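Local coordinates for protein clp gene regulator (ClgR) (PDB 3F52) that probably binds promoter DNA through a helix-turn-helix domain and activates transcription of clp protease genes, at residues Arg34-Asp39 against Leu80-Ala85. Residues are numbered along the deposited sequence; the frame is centred on the assembly and turned at random.
Sequences RSFRAD and LGASVA
With CG of Phe-36 turned roughly anti to the carbonyl carbon, beside the backbone N (chi1 -86°), and CG of Leu-80 placed in the same sense (chi1 -77°), the two side chains come together between helix 25-40 and the turn that leads from helix 70-80 into helix 84-92. Leu-80 spreads its two methyl groups over neighbouring residues of the facing helix. CD1 rests against CB of Phe-36 at 3.9 Å, while CD2 presses on the backbone of Arg-37, 3.5 Å from its CA, and also meets CB of that residue. Two residues on, the methyl of Ala-82 meets the Phe-36 ring obliquely at its CD2-CE2 side, with CB 3.6 Å from CD2 and 3.8 Å from CE2. The Phe-36 side chain also packs on Asp-86, Val-87 and Glu-90 of helix 84-92. The chain between Leu-80 and Ala-82 turns at Gly-81, whose positive phi closes helix 70-80 in a Schellman motif; Ser-83 then N-caps the next helix through its OG. Arg-37 contributes just the root of its side chain here, since its guanidinium group leads away to a salt bridge with Glu-62 and a hydrogen bond to Val-42 O. Within this helix-turn-helix fold, the contact thus rests on van der Waals packing without polar bonds between the segments, so the fit of methyl, ring and backbone surfaces, not directional bonding, spaces helix 25-40 from the turn.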
loop_
_atom_site.group_PDB
_atom_site.type_symbol
_atom_site.label_atom_id
_atom_site.label_comp_id
_atom_site.label_asym_id
_atom_site.label_seq_id
_atom_site.Cartn_x
_atom_site.Cartn_y
_atom_site.Cartn_z
ATOM N N ARG B 34 3.006 12.698 -3.461
ATOM C CA ARG B 34 2.970 14.139 -3.735
ATOM C C ARG B 34 3.972 14.903 -2.854
ATOM O O ARG B 34 4.707 15.779 -3.330
ATOM C CB ARG B 34 1.562 14.706 -3.537
ATOM C CG ARG B 34 1.481 16.204 -3.916
ATOM C CD ARG B 34 0.149 16.867 -3.520
ATOM N NE ARG B 34 -1.035 16.077 -3.888
ATOM C CZ ARG B 34 -1.844 15.468 -3.007
ATOM N NH1 ARG B 34 -2.887 14.777 -3.451
ATOM N NH2 ARG B 34 -1.629 15.574 -1.678
ATOM N N SER B 35 4.022 14.550 -1.570
ATOM C CA SER B 35 4.951 15.226 -0.676
ATOM C C SER B 35 6.430 14.904 -1.019
ATOM O O SER B 35 7.269 15.808 -0.965
ATOM C CB SER B 35 4.599 15.002 0.806
ATOM O OG SER B 35 5.133 13.798 1.275
ATOM N N PHE B 36 6.741 13.670 -1.426
ATOM C CA PHE B 36 8.104 13.323 -1.856
ATOM C C PHE B 36 8.472 14.082 -3.134
ATOM O O PHE B 36 9.618 14.508 -3.309
ATOM C CB PHE B 36 8.267 11.820 -2.103
ATOM C CG PHE B 36 8.601 11.017 -0.865
ATOM C CD1 PHE B 36 7.603 10.680 0.060
ATOM C CD2 PHE B 36 9.903 10.593 -0.623
ATOM C CE1 PHE B 36 7.900 9.918 1.211
ATOM C CE2 PHE B 36 10.223 9.819 0.525
ATOM C CZ PHE B 36 9.213 9.492 1.444
ATOM N N ARG B 37 7.503 14.239 -4.029
ATOM C CA ARG B 37 7.727 15.007 -5.267
ATOM C C ARG B 37 7.949 16.485 -4.970
ATOM O O ARG B 37 8.848 17.123 -5.544
ATOM C CB ARG B 37 6.555 14.821 -6.249
ATOM C CG ARG B 37 6.731 15.604 -7.547
ATOM C CD ARG B 37 5.658 15.282 -8.584
ATOM N NE ARG B 37 4.309 15.670 -8.177
ATOM C CZ ARG B 37 3.844 16.919 -8.160
ATOM N NH1 ARG B 37 4.617 17.953 -8.499
ATOM N NH2 ARG B 37 2.591 17.143 -7.795
ATOM N N ALA B 38 7.138 17.034 -4.069
ATOM C CA ALA B 38 7.251 18.444 -3.701
ATOM C C ALA B 38 8.579 18.716 -3.018
ATOM O O ALA B 38 9.216 19.741 -3.282
ATOM C CB ALA B 38 6.096 18.865 -2.817
ATOM N N ASP B 39 9.001 17.795 -2.151
ATOM C CA ASP B 39 10.282 17.915 -1.454
ATOM C C ASP B 39 11.440 17.983 -2.441
ATOM O O ASP B 39 12.423 18.691 -2.212
ATOM C CB ASP B 39 10.517 16.734 -0.499
ATOM C CG ASP B 39 9.714 16.839 0.805
ATOM O OD1 ASP B 39 9.145 17.918 1.095
ATOM O OD2 ASP B 39 9.659 15.829 1.548
ATOM N N LEU B 80 11.773 9.192 -8.150
ATOM C CA LEU B 80 11.906 10.176 -7.063
ATOM C C LEU B 80 13.173 9.979 -6.238
ATOM O O LEU B 80 13.520 10.828 -5.409
ATOM C CB LEU B 80 10.697 10.096 -6.118
ATOM C CG LEU B 80 9.361 10.712 -6.549
ATOM C CD1 LEU B 80 8.235 10.195 -5.665
ATOM C CD2 LEU B 80 9.440 12.242 -6.539
ATOM N N GLY B 81 13.854 8.854 -6.431
ATOM C CA GLY B 81 15.037 8.535 -5.629
ATOM C C GLY B 81 14.653 8.198 -4.200
ATOM O O GLY B 81 15.447 8.379 -3.274
ATOM N N ALA B 82 13.431 7.695 -4.033
ATOM C CA ALA B 82 12.874 7.359 -2.730
ATOM C C ALA B 82 12.721 5.846 -2.635
ATOM O O ALA B 82 12.515 5.190 -3.656
ATOM C CB ALA B 82 11.506 8.042 -2.569
ATOM N N SER B 83 12.842 5.274 -1.436
ATOM C CA SER B 83 12.457 3.859 -1.289
ATOM C C SER B 83 10.946 3.737 -1.147
ATOM O O SER B 83 10.286 4.663 -0.669
ATOM C CB SER B 83 13.160 3.170 -0.118
ATOM O OG SER B 83 12.734 3.705 1.125
ATOM N N VAL B 84 10.390 2.603 -1.577
ATOM C CA VAL B 84 8.956 2.348 -1.372
ATOM C C VAL B 84 8.662 2.303 0.156
ATOM O O VAL B 84 7.626 2.771 0.605
ATOM C CB VAL B 84 8.497 1.048 -2.084
ATOM C CG1 VAL B 84 7.044 0.727 -1.743
ATOM C CG2 VAL B 84 8.699 1.177 -3.619
ATOM N N ALA B 85 9.585 1.733 0.928
ATOM C CA ALA B 85 9.444 1.643 2.383
ATOM C C ALA B 85 9.219 3.028 2.991
ATOM O O ALA B 85 8.339 3.204 3.822
ATOM C CB ALA B 85 10.683 0.968 3.014
#